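PRD-containing transcription regulator (PDB 3NUF) probably regulates transcription in Lactobacillus casei through its PRD, a helical PTS-regulation domain that in related regulators responds to phosphorylation by the sugar phosphotransferase system. Local coordinates at residues 77-82 against 105-110; 44-49 against 113-118; 3-8 against 38-43. All coordinates share one frame; numbering follows the deposited sequence.

How the contacts relate
All three contacts lie at the surface of the PRD helical bundle, and no direct hydrogen bond crosses any of them. Contacts 1 and 2 share helix 104-115: contact 1 meets its N-terminal half and contact 2 its C-terminal end. Contact 1 lies inside the chain loop closed by contact 2, and the two touch where Val82 packs against the carboxylate of Glu113. Contact 3 involves the end of helix 25-41 and meets contact 2 at the turn between helices, where Ile44 N probably bonds to Ala39 O and Phe46 packs on Ala39. The chemistry differs accordingly: aromatic CH-pi packing in contact 1, aliphatic packing beside a water bridge in contact 2, and small alanine surfaces under an irregular N-terminal segment in contact 3.

Contact 1: residues 77-82 against 105-110; sequences TMFAEV and KYVLSI. With EDO (1,2-ethanediol), chain C.
Phe79 lays its ring against Tyr106 on helix 104-115, the last helix of the PRD bundle, and so fastens the loop between helices 48-67 and 84-97 to that helix. Residues 79-82 form a type I beta turn, from which Phe79 and Val82 both point at the helix. Along the Phe79 side chain, CB comes first, 3.9 Å from Tyr106 CD1. CG stands anti to the carbonyl carbon (chi1 -62°), which starts the ring toward Tyr106 CB. That methylene sits 3.5 Å from the Phe79 ring centroid and only 2° off the ring normal, a CH-pi contact centred on one face. Farther out, Phe79 CE2 approaches Tyr106 O to 3.3 Å, while Ile110 CG1 meets the same carbon near the ring plane at 3.8 Å. CZ, the tip, is 4.3 Å from Val107 CG2, on an exposed side chain. The two aromatic rings themselves are tilted by 34°, neither stacked nor edge-to-face; the Phe79 face is met by the Tyr106 methylene rather than by the Tyr106 ring. Tyr106 O is held from within its own helix by Ser109 OG, a 2.7 Å hydrogen bond in the carbonyl plane on a lone pair. The Val82 and Ile110 side chains cross at about a right angle, Val82 CG2 3.7 Å from Ile110 CD1, and Val82 CG1 lies 3.5 Å from Ser109 OG.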
loop_
_atom_site.group_PDB
_atom_site.type_symbol
_atom_site.label_atom_id
_atom_site.label_comp_id
_atom_site.label_asym_id
_atom_site.label_seq_id
_atom_site.Cartn_x
_atom_site.Cartn_y
_atom_site.Cartn_z
ATOM N N THR A 77 11.615 11.537 10.877
ATOM C CA THR A 77 11.136 12.777 11.464
ATOM C C THR A 77 10.272 13.548 10.535
ATOM O O THR A 77 9.419 14.305 10.995
ATOM C CB THR A 77 12.229 13.675 12.006
ATOM O OG1 THR A 77 13.037 14.155 10.936
ATOM C CG2 THR A 77 13.016 12.933 13.039
HETATM N N MSE A 78 10.433 13.379 9.226
HETATM C CA MSE A 78 9.591 14.049 8.272
HETATM C C MSE A 78 8.148 13.605 8.343
HETATM O O MSE A 78 7.268 14.236 7.712
HETATM C CB MSE A 78 10.066 13.831 6.841
HETATM C CG MSE A 78 11.470 14.390 6.598
HETATM SE SE MSE A 78 12.013 14.305 4.774
HETATM C CE MSE A 78 13.924 14.717 4.901
ATOM N N PHE A 79 7.876 12.496 9.040
ATOM C CA PHE A 79 6.512 11.910 9.073
ATOM C C PHE A 79 5.871 12.102 10.439
ATOM O O PHE A 79 4.882 11.485 10.746
ATOM C CB PHE A 79 6.627 10.408 8.675
ATOM C CG PHE A 79 7.151 10.195 7.306
ATOM C CD1 PHE A 79 8.522 10.183 7.068
ATOM C CD2 PHE A 79 6.302 9.956 6.229
ATOM C CE1 PHE A 79 9.028 10.022 5.777
ATOM C CE2 PHE A 79 6.810 9.784 4.944
ATOM C CZ PHE A 79 8.161 9.844 4.716
ATOM N N ALA A 80 6.438 13.000 11.254
ATOM C CA ALA A 80 5.977 13.216 12.617
ATOM C C ALA A 80 4.520 13.588 12.658
ATOM O O ALA A 80 3.858 13.232 13.630
ATOM C CB ALA A 80 6.794 14.389 13.238
ATOM N N GLU A 81 4.019 14.318 11.698
ATOM C CA GLU A 81 2.617 14.753 11.732
ATOM C C GLU A 81 1.630 13.936 10.892
ATOM O O GLU A 81 0.456 14.262 10.775
ATOM C CB GLU A 81 2.574 16.256 11.480
ATOM C CG GLU A 81 3.248 17.065 12.704
ATOM C CD GLU A 81 2.595 16.803 14.091
ATOM O OE1 GLU A 81 1.372 17.064 14.208
ATOM O OE2 GLU A 81 3.298 16.352 15.049
ATOM N N VAL A 82 2.077 12.790 10.398
ATOM C CA VAL A 82 1.151 11.814 9.787
ATOM C C VAL A 82 0.272 11.187 10.852
ATOM O O VAL A 82 0.723 10.858 11.922
ATOM C CB VAL A 82 1.931 10.716 9.031
ATOM C CG1 VAL A 82 0.982 9.689 8.482
ATOM C CG2 VAL A 82 2.774 11.333 7.950
ATOM N N LYS A 105 6.970 1.658 6.204
ATOM C CA LYS A 105 5.670 2.215 6.544
ATOM C C LYS A 105 5.568 3.700 6.266
ATOM O O LYS A 105 4.449 4.196 6.078
ATOM C CB LYS A 105 5.316 1.912 8.002
ATOM C CG LYS A 105 6.101 2.663 9.033
ATOM C CD LYS A 105 5.759 2.254 10.467
ATOM C CE LYS A 105 6.617 2.926 11.464
ATOM N NZ LYS A 105 6.234 2.603 12.917
ATOM N N TYR A 106 6.658 4.445 6.338
ATOM C CA TYR A 106 6.529 5.918 6.241
ATOM C C TYR A 106 6.026 6.393 4.907
ATOM O O TYR A 106 4.990 7.075 4.804
ATOM C CB TYR A 106 7.843 6.574 6.676
ATOM C CG TYR A 106 8.246 6.275 8.096
ATOM C CD1 TYR A 106 7.419 6.654 9.136
ATOM C CD2 TYR A 106 9.431 5.596 8.406
ATOM C CE1 TYR A 106 7.771 6.358 10.421
ATOM C CE2 TYR A 106 9.773 5.295 9.682
ATOM C CZ TYR A 106 8.945 5.653 10.697
ATOM O OH TYR A 106 9.261 5.339 12.000
ATOM N N VAL A 107 6.691 6.012 3.843
ATOM C CA VAL A 107 6.244 6.448 2.507
ATOM C C VAL A 107 4.845 5.879 2.229
ATOM O O VAL A 107 3.980 6.578 1.690
ATOM C CB VAL A 107 7.237 6.080 1.431
ATOM C CG1 VAL A 107 6.654 6.200 0.015
ATOM C CG2 VAL A 107 8.463 6.974 1.568
ATOM N N LEU A 108 4.591 4.625 2.606
ATOM C CA LEU A 108 3.254 4.044 2.384
ATOM C C LEU A 108 2.175 4.802 3.142
ATOM O O LEU A 108 1.076 5.019 2.611
ATOM C CB LEU A 108 3.236 2.565 2.731
ATOM C CG LEU A 108 1.860 1.884 2.606
ATOM C CD1 LEU A 108 1.304 1.951 1.189
ATOM C CD2 LEU A 108 1.938 0.431 3.082
ATOM N N SER A 109 2.466 5.302 4.336
ATOM C CA SER A 109 1.463 6.037 5.107
ATOM C C SER A 109 0.907 7.251 4.390
ATOM O O SER A 109 -0.264 7.599 4.610
ATOM C CB SER A 109 2.025 6.393 6.491
ATOM O OG SER A 109 2.892 7.496 6.450
ATOM N N ILE A 110 1.702 7.869 3.552
ATOM C CA ILE A 110 1.217 9.057 2.838
ATOM C C ILE A 110 0.079 8.724 1.887
ATOM O O ILE A 110 -0.802 9.560 1.679
ATOM C CB ILE A 110 2.392 9.727 2.098
ATOM C CG1 ILE A 110 3.510 10.096 3.057
ATOM C CG2 ILE A 110 1.954 10.974 1.285
ATOM C CD1 ILE A 110 3.108 10.885 4.274
HETATM C C1 EDO C . 16.321 15.117 10.379
HETATM O O1 EDO C . 15.539 14.101 10.901
HETATM C C2 EDO C . 17.684 14.549 10.245
HETATM O O2 EDO C . 18.584 15.140 11.189
#

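Contact 2: residues 44-49 against 113-118; sequences IHFTDL and EAAQDK
Ala115 CB is wedged between two hydrophobic side chains, 3.7 Å from Ile44 CG2 and 3.6 Å from Phe46 CD1. This is the tight side of the contact. Ala115 points directly at segment 44-49, and its methyl approaches the Phe46 ring obliquely. Gln116 extends the same surface: its CG is anti to the carbonyl carbon (chi1 -75°), and the chain beyond is extended and crosses Ile44 obliquely. Gln116 CG lies 3.7 Å from Ile44 CG1, and Gln116 NE2 lies 3.5 Å from Ile44 CD1, an apolar neighbour. The same NE2 is hydrogen-bonded to Phe112 O, with a weak bond to Ser86 OG. Helix 104-115 of the PRD bundle stops here in a Schellman motif, evidenced by the positive phi of Asp117 (56°) and by two bonds back into the last turn, Lys118 N to Glu113 O at 3.0 Å and Asp117 N to Ala114 O. In the other segment, Thr47 is the N-cap of helix 48-67, so the contact joins the last turn of one helix to the linker entering another. The looser side is polar. His45 O and Ala115 O, both acceptors, stand 3.5 Å apart without bonding. A water bridges the segments instead, accepting from His45 N at 2.9 Å and donating to Ala115 O at 2.8 Å, while the His45 side chain starts away from helix 104-115.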
loop_
_atom_site.group_PDB
_atom_site.type_symbol
_atom_site.label_atom_id
_atom_site.label_comp_id
_atom_site.label_asym_id
_atom_site.label_seq_id
_atom_site.Cartn_x
_atom_site.Cartn_y
_atom_site.Cartn_z
ATOM N N ILE A 44 -11.526 4.195 4.799
ATOM C CA ILE A 44 -10.715 4.919 3.851
ATOM C C ILE A 44 -10.915 4.336 2.479
ATOM O O ILE A 44 -10.901 3.106 2.316
ATOM C CB ILE A 44 -9.247 4.769 4.209
ATOM C CG1 ILE A 44 -8.993 5.363 5.591
ATOM C CG2 ILE A 44 -8.348 5.417 3.157
ATOM C CD1 ILE A 44 -7.678 5.077 6.125
ATOM N N HIS A 45 -11.148 5.231 1.530
ATOM C CA HIS A 45 -11.358 4.860 0.171
ATOM C C HIS A 45 -10.452 5.653 -0.733
ATOM O O HIS A 45 -10.146 6.828 -0.459
ATOM C CB HIS A 45 -12.851 5.013 -0.181
ATOM C CG HIS A 45 -13.728 4.092 0.611
ATOM N ND1 HIS A 45 -14.253 4.432 1.842
ATOM C CD2 HIS A 45 -14.096 2.805 0.387
ATOM C CE1 HIS A 45 -14.934 3.406 2.325
ATOM N NE2 HIS A 45 -14.852 2.406 1.462
ATOM N N PHE A 46 -10.034 4.980 -1.794
ATOM C CA PHE A 46 -9.132 5.570 -2.804
ATOM C C PHE A 46 -9.930 5.903 -4.044
ATOM O O PHE A 46 -10.688 5.052 -4.506
ATOM C CB PHE A 46 -8.033 4.586 -3.216
ATOM C CG PHE A 46 -7.202 4.119 -2.055
ATOM C CD1 PHE A 46 -6.172 4.906 -1.590
ATOM C CD2 PHE A 46 -7.454 2.891 -1.423
ATOM C CE1 PHE A 46 -5.390 4.515 -0.481
ATOM C CE2 PHE A 46 -6.676 2.502 -0.324
ATOM C CZ PHE A 46 -5.676 3.347 0.149
ATOM N N THR A 47 -9.684 7.085 -4.612
ATOM C CA THR A 47 -10.125 7.309 -5.957
ATOM C C THR A 47 -9.360 6.422 -6.934
ATOM O O THR A 47 -8.290 5.848 -6.613
ATOM C CB THR A 47 -9.895 8.751 -6.383
ATOM O OG1 THR A 47 -8.490 8.998 -6.482
ATOM C CG2 THR A 47 -10.570 9.772 -5.454
ATOM N N ASP A 48 -9.887 6.246 -8.157
ATOM C CA ASP A 48 -9.182 5.406 -9.097
ATOM C C ASP A 48 -7.776 5.949 -9.422
ATOM O O ASP A 48 -6.832 5.172 -9.580
ATOM C CB ASP A 48 -10.016 5.172 -10.374
ATOM C CG ASP A 48 -11.191 4.175 -10.174
ATOM O OD1 ASP A 48 -11.344 3.574 -9.092
ATOM O OD2 ASP A 48 -11.979 3.980 -11.151
ATOM N N LEU A 49 -7.589 7.256 -9.453
ATOM C CA LEU A 49 -6.242 7.827 -9.637
ATOM C C LEU A 49 -5.336 7.514 -8.432
ATOM O O LEU A 49 -4.154 7.094 -8.596
ATOM C CB LEU A 49 -6.284 9.350 -9.844
ATOM C CG LEU A 49 -6.811 9.775 -11.238
ATOM C CD1 LEU A 49 -7.053 11.313 -11.287
ATOM C CD2 LEU A 49 -5.895 9.306 -12.404
ATOM N N GLU A 113 -2.880 8.714 4.079
ATOM C CA GLU A 113 -3.150 10.069 4.530
ATOM C C GLU A 113 -3.832 10.872 3.408
ATOM O O GLU A 113 -4.821 11.599 3.669
ATOM C CB GLU A 113 -1.831 10.691 4.991
ATOM C CG GLU A 113 -1.938 11.891 5.938
ATOM C CD GLU A 113 -2.293 11.532 7.367
ATOM O OE1 GLU A 113 -2.879 10.455 7.634
ATOM O OE2 GLU A 113 -2.071 12.385 8.277
ATOM N N ALA A 114 -3.322 10.763 2.190
ATOM C CA ALA A 114 -3.921 11.452 1.041
ATOM C C ALA A 114 -5.348 10.961 0.777
ATOM O O ALA A 114 -6.239 11.781 0.430
ATOM C CB ALA A 114 -3.036 11.300 -0.173
ATOM N N ALA A 115 -5.608 9.681 0.901
ATOM C CA ALA A 115 -6.942 9.148 0.656
ATOM C C ALA A 115 -7.988 9.639 1.657
ATOM O O ALA A 115 -9.170 9.612 1.353
ATOM C CB ALA A 115 -6.931 7.619 0.591
ATOM N N GLN A 116 -7.557 10.061 2.845
ATOM C CA GLN A 116 -8.421 10.632 3.891
ATOM C C GLN A 116 -8.525 12.142 3.749
ATOM O O GLN A 116 -9.208 12.774 4.546
ATOM C CB GLN A 116 -7.829 10.310 5.261
ATOM C CG GLN A 116 -8.048 8.908 5.635
ATOM C CD GLN A 116 -7.298 8.534 6.852
ATOM O OE1 GLN A 116 -7.857 8.546 7.954
ATOM N NE2 GLN A 116 -6.026 8.156 6.696
ATOM N N ASP A 117 -7.854 12.721 2.762
ATOM C CA ASP A 117 -7.775 14.180 2.601
ATOM C C ASP A 117 -7.222 14.805 3.864
ATOM O O ASP A 117 -7.797 15.767 4.401
ATOM C CB ASP A 117 -9.150 14.796 2.267
ATOM C CG ASP A 117 -9.662 14.378 0.906
ATOM O OD1 ASP A 117 -8.831 14.058 0.025
ATOM O OD2 ASP A 117 -10.901 14.372 0.722
ATOM N N LYS A 118 -6.136 14.229 4.378
ATOM C CA LYS A 118 -5.499 14.756 5.579
ATOM C C LYS A 118 -4.140 15.392 5.322
ATOM O O LYS A 118 -3.448 15.715 6.299
ATOM C CB LYS A 118 -5.350 13.654 6.644
ATOM C CG LYS A 118 -6.652 13.335 7.397
ATOM C CD LYS A 118 -6.382 12.432 8.608
ATOM C CE LYS A 118 -7.667 12.198 9.435
HETATM O O HOH W 1 -11.280 8.056 2.330
#

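Contact 3: residues 3-8 against 38-43; sequences TPLDAN and LAAAAE
Ala40 O accepts a 3.0 Å hydrogen bond from Glu43 N, while CB of the same alanine receives Leu5 CD1 from the other segment. The bond belongs to the Schellman motif ending helix 25-41 of the PRD bundle: Glu43 has a positive phi (63°), and Ile44 N probably hydrogen-bonds to Ala39 O. Against this helix end runs the irregular N-terminal segment 3-8, before helix 13-21. Leu5 has the largest share of its segment's packing. Its CG, anti to the carbonyl carbon (chi1 -71°), comes within 3.5 Å of Ala41 N, and from there the two methyls part over neighbouring alanines. Leu5 CD1 lies 3.7 Å from Ala40 CB, and Leu5 CD2 lies 3.7 Å from Ala41 CB. The small methyls let the leucine branch come close to the helix backbone itself. A backbone hydrogen bond between Leu5 and Lys37 ties the tail to the preceding turn. Pro4 packs one turn earlier, its CB 3.6 Å from Leu38 N and its CG 4.1 Å from Leu38 CD1; the Leu38 side chain also packs on helix 84-97, at Leu89, Gln92 and Val93. Beyond the proline, Thr3 O closes on Ala41 CB at 3.2 Å.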
loop_
_atom_site.group_PDB
_atom_site.type_symbol
_atom_site.label_atom_id
_atom_site.label_comp_id
_atom_site.label_asym_id
_atom_site.label_seq_id
_atom_site.Cartn_x
_atom_site.Cartn_y
_atom_site.Cartn_z
ATOM N N THR A 3 -8.857 -6.143 10.756
ATOM C CA THR A 3 -9.247 -7.172 9.817
ATOM C C THR A 3 -9.771 -6.491 8.541
ATOM O O THR A 3 -10.660 -5.627 8.636
ATOM C CB THR A 3 -10.342 -8.100 10.391
ATOM O OG1 THR A 3 -9.967 -8.504 11.729
ATOM C CG2 THR A 3 -10.562 -9.308 9.449
ATOM N N PRO A 4 -9.233 -6.873 7.366
ATOM C CA PRO A 4 -9.765 -6.279 6.148
ATOM C C PRO A 4 -11.214 -6.700 5.950
ATOM O O PRO A 4 -11.621 -7.756 6.417
ATOM C CB PRO A 4 -8.867 -6.863 5.037
ATOM C CG PRO A 4 -7.603 -7.333 5.765
ATOM C CD PRO A 4 -8.107 -7.797 7.096
ATOM N N LEU A 5 -11.996 -5.877 5.268
ATOM C CA LEU A 5 -13.347 -6.246 4.886
ATOM C C LEU A 5 -13.342 -7.446 3.931
ATOM O O LEU A 5 -12.354 -7.685 3.216
ATOM C CB LEU A 5 -14.009 -5.043 4.184
ATOM C CG LEU A 5 -14.389 -3.810 5.023
ATOM C CD1 LEU A 5 -15.417 -2.965 4.233
ATOM C CD2 LEU A 5 -14.975 -4.156 6.393
ATOM N N ASP A 6 -14.428 -8.219 3.948
ATOM C CA ASP A 6 -14.700 -9.193 2.884
ATOM C C ASP A 6 -15.332 -8.451 1.714
ATOM O O ASP A 6 -16.265 -7.666 1.918
ATOM C CB ASP A 6 -15.697 -10.273 3.330
ATOM C CG ASP A 6 -15.201 -11.096 4.504
ATOM O OD1 ASP A 6 -13.984 -11.350 4.603
ATOM O OD2 ASP A 6 -16.048 -11.504 5.325
ATOM N N ALA A 7 -14.831 -8.697 0.504
ATOM C CA ALA A 7 -15.338 -8.010 -0.688
ATOM C C ALA A 7 -14.778 -8.587 -2.000
ATOM O O ALA A 7 -13.644 -9.090 -2.048
ATOM C CB ALA A 7 -15.042 -6.507 -0.586
ATOM N N ASN A 8 -15.586 -8.525 -3.067
ATOM C CA ASN A 8 -15.094 -8.775 -4.425
ATOM C C ASN A 8 -14.513 -7.449 -4.907
ATOM O O ASN A 8 -15.164 -6.409 -4.826
ATOM C CB ASN A 8 -16.222 -9.252 -5.369
ATOM N N LEU A 38 -8.499 -3.599 3.556
ATOM C CA LEU A 38 -8.025 -3.159 4.838
ATOM C C LEU A 38 -8.403 -1.676 5.023
ATOM O O LEU A 38 -8.921 -1.232 6.068
ATOM C CB LEU A 38 -6.477 -3.295 4.876
ATOM C CG LEU A 38 -5.871 -2.842 6.173
ATOM C CD1 LEU A 38 -6.273 -3.755 7.316
ATOM C CD2 LEU A 38 -4.341 -2.821 6.111
ATOM N N ALA A 39 -8.151 -0.862 4.010
ATOM C CA ALA A 39 -8.469 0.571 4.068
ATOM C C ALA A 39 -9.976 0.755 4.223
ATOM O O ALA A 39 -10.395 1.566 5.053
ATOM C CB ALA A 39 -7.956 1.282 2.793
ATOM N N ALA A 40 -10.760 -0.018 3.500
ATOM C CA ALA A 40 -12.244 0.082 3.584
ATOM C C ALA A 40 -12.734 -0.267 4.988
ATOM O O ALA A 40 -13.665 0.378 5.475
ATOM C CB ALA A 40 -12.875 -0.805 2.548
ATOM N N ALA A 41 -12.111 -1.240 5.651
ATOM C CA ALA A 41 -12.475 -1.541 7.061
ATOM C C ALA A 41 -12.213 -0.320 7.962
ATOM O O ALA A 41 -12.958 -0.067 8.931
ATOM C CB ALA A 41 -11.751 -2.788 7.564
ATOM N N ALA A 42 -11.181 0.458 7.685
ATOM C CA ALA A 42 -10.843 1.696 8.357
ATOM C C ALA A 42 -11.559 2.951 7.841
ATOM O O ALA A 42 -11.199 4.066 8.194
ATOM C CB ALA A 42 -9.290 1.891 8.284
ATOM N N GLU A 43 -12.532 2.739 6.956
ATOM C CA GLU A 43 -13.328 3.803 6.339
ATOM C C GLU A 43 -12.521 4.760 5.496
ATOM O O GLU A 43 -12.783 5.962 5.448
ATOM C CB GLU A 43 -14.151 4.567 7.400
ATOM C CG GLU A 43 -15.197 3.669 8.096
ATOM C CD GLU A 43 -15.986 4.413 9.199
ATOM O OE1 GLU A 43 -16.240 5.630 9.063
ATOM O OE2 GLU A 43 -16.345 3.772 10.199
#